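Local coordinates for protein Fe(2+) transporter FeoB (Escherichia coli, PDB 3I8S) that transports ferrous iron across the inner membrane in a GTP-driven uptake system, its cytosolic part, crystallised here without nucleotide, holding a G domain that binds and slowly hydrolyses GTP, at residues N91-S96 and V117-L122; N97-L102 and C251-C256; S187-M192 and Q200-G205. One frame throughout, in Å; residues are numbered along the deposited sequence. Where two conformers were deposited one is given.

Interaction 1 of 3, residues N91-S96 and V117-L122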
loop_
_atom_site.group_PDB
_atom_site.type_symbol
_atom_site.label_atom_id
_atom_site.label_comp_id
_atom_site.label_asym_id
_atom_site.label_seq_id
_atom_site.Cartn_x
_atom_site.Cartn_y
_atom_site.Cartn_z
ATOM N N ASN A 91 6.694 2.515 0.024
ATOM C CA ASN A 91 6.172 1.553 0.965
ATOM C C ASN A 91 7.307 0.851 1.654
ATOM O O ASN A 91 8.005 0.072 1.024
ATOM C CB ASN A 91 5.255 0.575 0.238
ATOM C CG ASN A 91 4.720 -0.555 1.133
ATOM O OD1 ASN A 91 4.518 -0.426 2.371
ATOM N ND2 ASN A 91 4.452 -1.665 0.482
ATOM N N VAL A 92 7.505 1.177 2.918
ATOM C CA VAL A 92 8.603 0.595 3.737
ATOM C C VAL A 92 8.182 -0.757 4.251
ATOM O O VAL A 92 7.187 -0.859 4.966
ATOM C CB VAL A 92 9.037 1.534 4.844
ATOM C CG1 VAL A 92 10.247 0.946 5.521
ATOM C CG2 VAL A 92 9.332 2.928 4.253
ATOM N N VAL A 93 8.896 -1.801 3.836
ATOM C CA VAL A 93 8.524 -3.180 4.111
ATOM C C VAL A 93 9.611 -3.855 4.902
ATOM O O VAL A 93 10.758 -3.863 4.512
ATOM C CB VAL A 93 8.243 -3.971 2.787
ATOM C CG1 VAL A 93 8.149 -5.529 3.048
ATOM C CG2 VAL A 93 6.994 -3.381 2.103
ATOM N N ASP A 94 9.248 -4.359 6.069
ATOM C CA ASP A 94 10.127 -5.131 6.963
ATOM C C ASP A 94 10.436 -6.543 6.394
ATOM O O ASP A 94 9.596 -7.417 6.473
ATOM C CB ASP A 94 9.460 -5.212 8.349
ATOM C CG ASP A 94 10.236 -6.045 9.373
ATOM O OD1 ASP A 94 11.363 -6.528 9.080
ATOM O OD2 ASP A 94 9.741 -6.232 10.544
ATOM N N ALA A 95 11.651 -6.754 5.855
ATOM C CA ALA A 95 12.072 -8.078 5.346
ATOM C C ALA A 95 11.936 -9.248 6.349
ATOM O O ALA A 95 11.787 -10.409 5.947
ATOM C CB ALA A 95 13.511 -8.009 4.783
ATOM N N SER A 96 11.983 -8.959 7.653
ATOM C CA SER A 96 11.957 -9.993 8.666
ATOM C C SER A 96 10.535 -10.445 8.996
ATOM O O SER A 96 10.359 -11.403 9.746
ATOM C CB SER A 96 12.674 -9.548 9.942
ATOM O OG SER A 96 11.994 -8.549 10.642
ATOM N N VAL A 117 8.739 -0.095 -3.398
ATOM C CA VAL A 117 8.966 -0.775 -2.100
ATOM C C VAL A 117 10.376 -0.535 -1.630
ATOM O O VAL A 117 11.368 -0.817 -2.365
ATOM C CB VAL A 117 8.660 -2.294 -2.148
ATOM C CG1 VAL A 117 9.178 -3.028 -0.938
ATOM C CG2 VAL A 117 7.188 -2.512 -2.397
ATOM N N ALA A 118 10.495 -0.066 -0.398
ATOM C CA ALA A 118 11.806 0.005 0.245
ATOM C C ALA A 118 11.892 -1.125 1.268
ATOM O O ALA A 118 11.235 -1.072 2.316
ATOM C CB ALA A 118 12.031 1.337 0.897
ATOM N N LEU A 119 12.752 -2.090 0.963
ATOM C CA LEU A 119 12.926 -3.278 1.775
ATOM C C LEU A 119 13.983 -3.042 2.833
ATOM O O LEU A 119 15.202 -2.874 2.546
ATOM C CB LEU A 119 13.208 -4.498 0.885
ATOM C CG LEU A 119 13.067 -5.897 1.472
ATOM C CD1 LEU A 119 11.630 -6.272 1.857
ATOM C CD2 LEU A 119 13.610 -6.959 0.485
ATOM N N ASN A 120 13.486 -3.060 4.075
ATOM C CA ASN A 120 14.237 -2.771 5.276
ATOM C C ASN A 120 14.490 -3.990 6.184
ATOM O O ASN A 120 13.962 -5.065 5.959
ATOM C CB ASN A 120 13.391 -1.754 6.090
ATOM C CG ASN A 120 14.171 -0.605 6.541
ATOM O OD1 ASN A 120 15.405 -0.591 6.462
ATOM N ND2 ASN A 120 13.475 0.404 7.021
ATOM N N MET A 121 15.264 -3.792 7.257
ATOM C CA MET A 121 15.585 -4.856 8.222
ATOM C C MET A 121 16.205 -6.092 7.581
ATOM O O MET A 121 15.965 -7.221 7.998
ATOM C CB MET A 121 14.333 -5.251 9.026
ATOM C CG MET A 121 13.476 -4.080 9.492
ATOM S SD MET A 121 14.350 -2.959 10.600
ATOM C CE MET A 121 13.095 -1.765 11.040
ATOM N N LEU A 122 17.016 -5.855 6.550
ATOM C CA LEU A 122 17.740 -6.905 5.857
ATOM C C LEU A 122 18.708 -7.680 6.774
ATOM O O LEU A 122 18.897 -8.885 6.634
ATOM C CB LEU A 122 18.548 -6.253 4.735
ATOM C CG LEU A 122 17.699 -5.493 3.718
ATOM C CD1 LEU A 122 18.624 -4.693 2.761
ATOM C CD2 LEU A 122 16.848 -6.493 2.989
#
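Neighbouring parallel strands of the G-domain sheet, 91-94 and 117-120, are the two strands of a beta-alpha-beta unit whose crossover helix is 98-111. Four backbone hydrogen bonds stitch them together in register, the last, from Ala-95 N to Asn-120 O, just beyond strand 91-94. The two middle ones, Val-93 N to Ala-118 O and Asn-120 N to Val-93 O, are nearly straight (173° and 174°) and between them grip Val-93 by both its N-H and its carbonyl.

The tightly packed part is the buried face under helix 98-111, whose Leu-98 and Thr-105 pack against Val-93. Here CG2 of Val-93 meets Val-117 CG1 at 3.8 Å, while CG1 touches CD1 of Leu-119, whose side chain crosses it obliquely. Ala-95 extends this part, its CB 3.9 Å from Leu-119 CD1 and 4.1 Å from Leu-122 CD2. On the other face, Val-92 CG1 lies alongside the amide of Asn-120, with ND2 at 3.6 Å.

Asn-120, Met-121 and Leu-122 belong to the GTP site, and Asn-120 ND2 makes a weak hydrogen bond to Ser-14 O of the phosphate-binding loop. Met-121 crosses Asp-94 closely, its CB 3.2 Å from Asp-94 OD1. The loose side is the partly exposed end at Ser-96, whose OG stays 4.4 Å from Met-121 CB. Ser-96 N, above the carboxylate plane, closes an Asx turn on Asp-94 OD1; the same oxygen takes Ser-96 OG as a second donor on its syn lone pair, at 2.6 Å.

Interaction 2 of 3, residues N97-L102 and C251-C256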
loop_
_atom_site.group_PDB
_atom_site.type_symbol
_atom_site.label_atom_id
_atom_site.label_comp_id
_atom_site.label_asym_id
_atom_site.label_seq_id
_atom_site.Cartn_x
_atom_site.Cartn_y
_atom_site.Cartn_z
ATOM N N ASN A 97 9.562 -9.742 8.424
ATOM C CA ASN A 97 8.132 -9.987 8.592
ATOM C C ASN A 97 7.404 -9.739 7.272
ATOM O O ASN A 97 6.326 -9.130 7.217
ATOM C CB ASN A 97 7.559 -9.130 9.731
ATOM C CG ASN A 97 8.093 -9.555 11.102
ATOM O OD1 ASN A 97 7.726 -10.637 11.640
ATOM N ND2 ASN A 97 8.960 -8.712 11.698
ATOM N N LEU A 98 7.994 -10.279 6.210
ATOM C CA LEU A 98 7.526 -10.021 4.864
ATOM C C LEU A 98 6.053 -10.342 4.623
ATOM O O LEU A 98 5.329 -9.509 4.079
ATOM C CB LEU A 98 8.396 -10.814 3.881
ATOM C CG LEU A 98 8.123 -10.520 2.410
ATOM C CD1 LEU A 98 8.326 -9.049 2.040
ATOM C CD2 LEU A 98 8.980 -11.470 1.540
ATOM N N GLU A 99 5.623 -11.550 5.000
ATOM C CA GLU A 99 4.261 -12.031 4.700
ATOM C C GLU A 99 3.232 -11.084 5.330
ATOM O O GLU A 99 2.310 -10.590 4.670
ATOM C CB GLU A 99 4.056 -13.500 5.124
ATOM C CG GLU A 99 2.664 -14.062 4.764
ATOM C CD GLU A 99 2.605 -15.581 4.533
ATOM O OE1 GLU A 99 3.647 -16.286 4.622
ATOM O OE2 GLU A 99 1.488 -16.075 4.270
ATOM N N ARG A 100 3.471 -10.750 6.597
ATOM C CA ARG A 100 2.637 -9.797 7.333
ATOM C C ARG A 100 2.635 -8.431 6.658
ATOM O O ARG A 100 1.568 -7.793 6.435
ATOM C CB ARG A 100 3.150 -9.624 8.777
ATOM C CG ARG A 100 2.358 -8.565 9.588
ATOM C CD ARG A 100 2.605 -8.666 11.058
ATOM N NE ARG A 100 1.577 -7.981 11.850
ATOM C CZ ARG A 100 1.078 -8.440 13.007
ATOM N NH1 ARG A 100 1.450 -9.612 13.518
ATOM N NH2 ARG A 100 0.165 -7.723 13.664
ATOM N N ASN A 101 3.830 -7.951 6.349
ATOM C CA ASN A 101 3.960 -6.607 5.788
ATOM C C ASN A 101 3.351 -6.460 4.395
ATOM O O ASN A 101 2.928 -5.352 4.005
ATOM C CB ASN A 101 5.428 -6.152 5.725
ATOM C CG ASN A 101 5.955 -5.644 7.068
ATOM O OD1 ASN A 101 6.482 -4.533 7.142
ATOM N ND2 ASN A 101 5.813 -6.452 8.143
ATOM N N LEU A 102 3.307 -7.561 3.635
ATOM C CA LEU A 102 2.818 -7.484 2.279
ATOM C C LEU A 102 1.281 -7.265 2.179
ATOM O O LEU A 102 0.765 -6.996 1.092
ATOM C CB LEU A 102 3.241 -8.723 1.466
ATOM C CG LEU A 102 4.697 -8.703 0.950
ATOM C CD1 LEU A 102 4.990 -10.071 0.219
ATOM C CD2 LEU A 102 4.957 -7.501 0.051
ATOM N N CYS A 251 -2.579 -15.173 -2.253
ATOM C CA CYS A 251 -1.686 -14.461 -3.133
ATOM C C CYS A 251 -0.323 -14.201 -2.464
ATOM O O CYS A 251 0.758 -14.495 -3.026
ATOM C CB CYS A 251 -2.331 -13.149 -3.544
ATOM S SG CYS A 251 -1.233 -12.141 -4.525
ATOM N N ILE A 252 -0.398 -13.675 -1.248
ATOM C CA ILE A 252 0.773 -13.344 -0.431
ATOM C C ILE A 252 1.601 -14.571 -0.139
ATOM O O ILE A 252 2.803 -14.585 -0.278
ATOM C CB ILE A 252 0.342 -12.740 0.953
ATOM C CG1 ILE A 252 -0.228 -11.336 0.805
ATOM C CG2 ILE A 252 1.488 -12.764 1.945
ATOM C CD1 ILE A 252 0.405 -10.487 -0.271
ATOM N N ALA A 253 0.923 -15.630 0.279
ATOM C CA ALA A 253 1.549 -16.889 0.579
ATOM C C ALA A 253 2.327 -17.456 -0.635
ATOM O O ALA A 253 3.444 -17.972 -0.491
ATOM C CB ALA A 253 0.456 -17.899 1.126
ATOM N N ALA A 254 1.725 -17.345 -1.822
ATOM C CA ALA A 254 2.335 -17.852 -3.060
ATOM C C ALA A 254 3.605 -17.069 -3.411
ATOM O O ALA A 254 4.607 -17.652 -3.808
ATOM C CB ALA A 254 1.280 -17.778 -4.207
ATOM N N ILE A 255 3.554 -15.744 -3.254
ATOM C CA ILE A 255 4.720 -14.849 -3.417
ATOM C C ILE A 255 5.833 -15.215 -2.441
ATOM O O ILE A 255 6.980 -15.447 -2.820
ATOM C CB ILE A 255 4.304 -13.312 -3.246
ATOM C CG1 ILE A 255 3.356 -12.895 -4.348
ATOM C CG2 ILE A 255 5.542 -12.380 -3.253
ATOM C CD1 ILE A 255 2.791 -11.427 -4.193
ATOM N N CYS A 256 5.472 -15.344 -1.189
ATOM C CA CYS A 256 6.457 -15.599 -0.190
ATOM C C CYS A 256 7.124 -16.956 -0.319
ATOM O O CYS A 256 8.301 -17.084 0.016
ATOM C CB CYS A 256 5.881 -15.412 1.190
ATOM S SG CYS A 256 5.589 -13.700 1.507
#
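Apolar contacts dominate between 97-102 and 251-256, and they gather around one sulfur. Cys-256 SG, anti to its carbonyl carbon, is directed at the first turn of helix 98-111, where it lies 3.8 Å from Glu-99 CA and 3.9 Å from Leu-102 CD1. The CD2 branch of Leu-98 reaches the same sulfur from further off, at 4.1 Å. Ile-252 uses two methyls in the conformer given: CD1 meets Leu-102 CB at 3.8 Å, and CG2 comes close to Glu-99 CG, at 3.3 Å. Ile-255 adds a looser touch, its CG2 4.2 Å from Leu-102 CD1.

The two helical segments run at 140° to each other with their axes 9.7 Å apart, and this oblique, roughly antiparallel packing docks the last long helix of the cytosolic helical domain, 240-259, onto the crossover helix of the G domain. Leu-106, one turn on, continues the surface beneath Ile-252.

The one charged residue in the contact, Glu-99, contributes by van der Waals contact. With CG anti to the backbone N (chi1 -177°), its chain crosses Ile-252 obliquely and carries the carboxylate along the solvent-exposed edge, where OE2 stands 3.8 Å from Ala-253 CB.

Interaction 3 of 3, residues S187-M192 and Q200-G205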
loop_
_atom_site.group_PDB
_atom_site.type_symbol
_atom_site.label_atom_id
_atom_site.label_comp_id
_atom_site.label_asym_id
_atom_site.label_seq_id
_atom_site.Cartn_x
_atom_site.Cartn_y
_atom_site.Cartn_z
ATOM N N SER A 187 -20.086 -3.805 -10.647
ATOM C CA SER A 187 -21.419 -3.174 -10.655
ATOM C C SER A 187 -21.543 -2.041 -9.632
ATOM O O SER A 187 -22.194 -1.044 -9.901
ATOM C CB SER A 187 -22.518 -4.189 -10.441
ATOM O OG SER A 187 -22.536 -5.054 -11.547
ATOM N N LEU A 188 -20.939 -2.183 -8.455
ATOM C CA LEU A 188 -20.933 -1.075 -7.519
ATOM C C LEU A 188 -20.108 0.059 -8.082
ATOM O O LEU A 188 -20.569 1.200 -8.081
ATOM C CB LEU A 188 -20.424 -1.495 -6.138
ATOM C CG LEU A 188 -21.270 -2.539 -5.412
ATOM C CD1 LEU A 188 -20.568 -3.025 -4.111
ATOM C CD2 LEU A 188 -22.707 -2.060 -5.128
ATOM N N ALA A 189 -18.918 -0.267 -8.603
ATOM C CA ALA A 189 -18.006 0.716 -9.173
ATOM C C ALA A 189 -18.699 1.609 -10.212
ATOM O O ALA A 189 -18.459 2.807 -10.259
ATOM C CB ALA A 189 -16.815 0.023 -9.834
ATOM N N LYS A 190 -19.538 0.999 -11.043
ATOM C CA LYS A 190 -20.225 1.713 -12.133
ATOM C C LYS A 190 -21.087 2.878 -11.653
ATOM O O LYS A 190 -21.246 3.880 -12.374
ATOM C CB LYS A 190 -21.122 0.760 -12.911
ATOM C CG LYS A 190 -20.418 -0.408 -13.572
ATOM C CD LYS A 190 -21.420 -1.268 -14.359
ATOM C CE LYS A 190 -21.092 -2.776 -14.343
ATOM N NZ LYS A 190 -22.357 -3.593 -14.632
ATOM N N VAL A 191 -21.642 2.713 -10.453
ATOM C CA VAL A 191 -22.548 3.674 -9.815
ATOM C C VAL A 191 -21.851 4.809 -9.049
ATOM O O VAL A 191 -22.454 5.841 -8.788
ATOM C CB VAL A 191 -23.461 2.910 -8.821
ATOM C CG1 VAL A 191 -24.150 3.850 -7.869
ATOM C CG2 VAL A 191 -24.447 2.033 -9.592
ATOM N N MET A 192 -20.588 4.607 -8.683
ATOM C CA MET A 192 -19.844 5.533 -7.822
ATOM C C MET A 192 -19.508 6.846 -8.575
ATOM O O MET A 192 -19.667 6.903 -9.801
ATOM C CB MET A 192 -18.563 4.886 -7.337
ATOM C CG MET A 192 -18.783 3.618 -6.529
ATOM S SD MET A 192 -17.220 2.996 -5.853
ATOM C CE MET A 192 -17.713 1.369 -5.297
ATOM N N GLN A 200 -9.788 2.536 -8.509
ATOM C CA GLN A 200 -10.090 2.870 -7.119
ATOM C C GLN A 200 -11.547 2.601 -6.817
ATOM O O GLN A 200 -11.891 2.164 -5.733
ATOM C CB GLN A 200 -9.682 4.289 -6.798
ATOM C CG GLN A 200 -8.182 4.449 -6.838
ATOM C CD GLN A 200 -7.707 5.839 -6.492
ATOM O OE1 GLN A 200 -8.497 6.693 -6.083
ATOM N NE2 GLN A 200 -6.417 6.069 -6.642
ATOM N N ARG A 201 -12.398 2.831 -7.802
ATOM C CA ARG A 201 -13.808 2.484 -7.676
ATOM C C ARG A 201 -13.970 0.971 -7.491
ATOM O O ARG A 201 -14.719 0.512 -6.643
ATOM C CB ARG A 201 -14.584 3.004 -8.886
ATOM C CG ARG A 201 -14.935 4.527 -8.739
ATOM C CD ARG A 201 -15.846 5.035 -9.824
ATOM N NE ARG A 201 -15.167 5.229 -11.092
ATOM C CZ ARG A 201 -15.428 4.547 -12.210
ATOM N NH1 ARG A 201 -16.380 3.642 -12.257
ATOM N NH2 ARG A 201 -14.742 4.811 -13.312
ATOM N N ARG A 202 -13.237 0.192 -8.249
ATOM C CA ARG A 202 -13.310 -1.243 -8.113
ATOM C C ARG A 202 -12.786 -1.759 -6.752
ATOM O O ARG A 202 -13.333 -2.685 -6.161
ATOM C CB ARG A 202 -12.583 -1.901 -9.270
ATOM C CG ARG A 202 -13.337 -1.682 -10.568
ATOM C CD ARG A 202 -12.609 -2.342 -11.728
ATOM N NE ARG A 202 -13.455 -2.384 -12.923
ATOM C CZ ARG A 202 -13.015 -2.730 -14.132
ATOM N NH1 ARG A 202 -11.737 -3.008 -14.329
ATOM N NH2 ARG A 202 -13.849 -2.778 -15.160
ATOM N N TRP A 203 -11.715 -1.154 -6.289
ATOM C CA TRP A 203 -11.143 -1.466 -4.969
ATOM C C TRP A 203 -12.173 -1.117 -3.893
ATOM O O TRP A 203 -12.398 -1.893 -2.981
ATOM C CB TRP A 203 -9.887 -0.651 -4.767
ATOM C CG TRP A 203 -9.179 -0.953 -3.499
ATOM C CD1 TRP A 203 -8.295 -1.983 -3.267
ATOM C CD2 TRP A 203 -9.282 -0.230 -2.263
ATOM N NE1 TRP A 203 -7.846 -1.938 -1.959
ATOM C CE2 TRP A 203 -8.423 -0.875 -1.327
ATOM C CE3 TRP A 203 -10.026 0.882 -1.838
ATOM C CZ2 TRP A 203 -8.286 -0.419 -0.007
ATOM C CZ3 TRP A 203 -9.885 1.317 -0.536
ATOM C CH2 TRP A 203 -9.015 0.673 0.357
ATOM N N LEU A 204 -12.750 0.063 -3.993
ATOM C CA LEU A 204 -13.805 0.471 -3.068
ATOM C C LEU A 204 -14.977 -0.529 -3.055
ATOM O O LEU A 204 -15.504 -0.842 -1.990
ATOM C CB LEU A 204 -14.283 1.875 -3.375
ATOM C CG LEU A 204 -13.360 3.027 -3.005
ATOM C CD1 LEU A 204 -13.897 4.313 -3.641
ATOM C CD2 LEU A 204 -13.123 3.194 -1.483
ATOM N N GLY A 205 -15.399 -0.978 -4.235
ATOM C CA GLY A 205 -16.441 -1.995 -4.340
ATOM C C GLY A 205 -16.137 -3.229 -3.521
ATOM O O GLY A 205 -17.004 -3.727 -2.768
#
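Two side chains set up this contact, each with CG anti to its carbonyl carbon. Met-192 then runs extended, which carries its methyl to helix 200-205, whereas Arg-201 bends at chi3 (-75°) and folds its guanidinium back toward helix 187-191. The two cross the gap in opposite senses and touch along their aliphatic parts, Met-192 CB lying 3.7 Å from Arg-201 CD.

The polar link is a single hydrogen bond, Arg-201 NH1 to Ala-189 O, at 3.0 Å and 161°. The oxygen sits almost in the guanidinium plane, but the nitrogen stands well above the plane of the carbonyl. Ala-189 O also accepts from Met-192 N, so two donors hold this carbonyl near the C-terminal part of the helix. Arg-201 NE is bonded to Ile-196 O in the connecting loop, which helps fix the group's rotation. An alanine in place of Arg-201 would lose both arginine hydrogen bonds and the aliphatic cover on Met-192, and would probably loosen the turn between the helices.

Close approach is possible because small residues line the interface: Ala-189 CB meets Arg-201 CB at 3.8 Å, and Met-192 CE comes within 3.5 Å of Gly-205 N. Met-192 CE also touches Leu-204 CB, at 4.0 Å.

The segments belong to two consecutive helices of the cytosolic helical domain, joined by a short loop and packed obliquely, at 125° with axes 8.0 Å apart. Leu-204 leans on helix 213-218, and Trp-203, pointing away from helix 187-191, packs on helix 98-111 of the G domain.

Overall arrangement
Interaction 1 pairs the strands of the beta-alpha-beta unit and interaction 2 packs on its helix; the two touch directly, with Val-93 against Leu-98 and Asp-94 N probably bonded to Asn-101 OD1. Interaction 3 stands apart, its centre 31 Å from that of interaction 1 and 26 Å from that of interaction 2, though within the chain loop that interaction 2 closes. All three are largely buried. Interaction 1 is sheet core held by backbone bonds and runs into the GTP site; interaction 2 joins the two domains through apolar and sulfur contacts with a glutamate at its solvent-exposed edge; interaction 3, within the helical domain, combines close helix packing with one arginine-carbonyl bond between its segments.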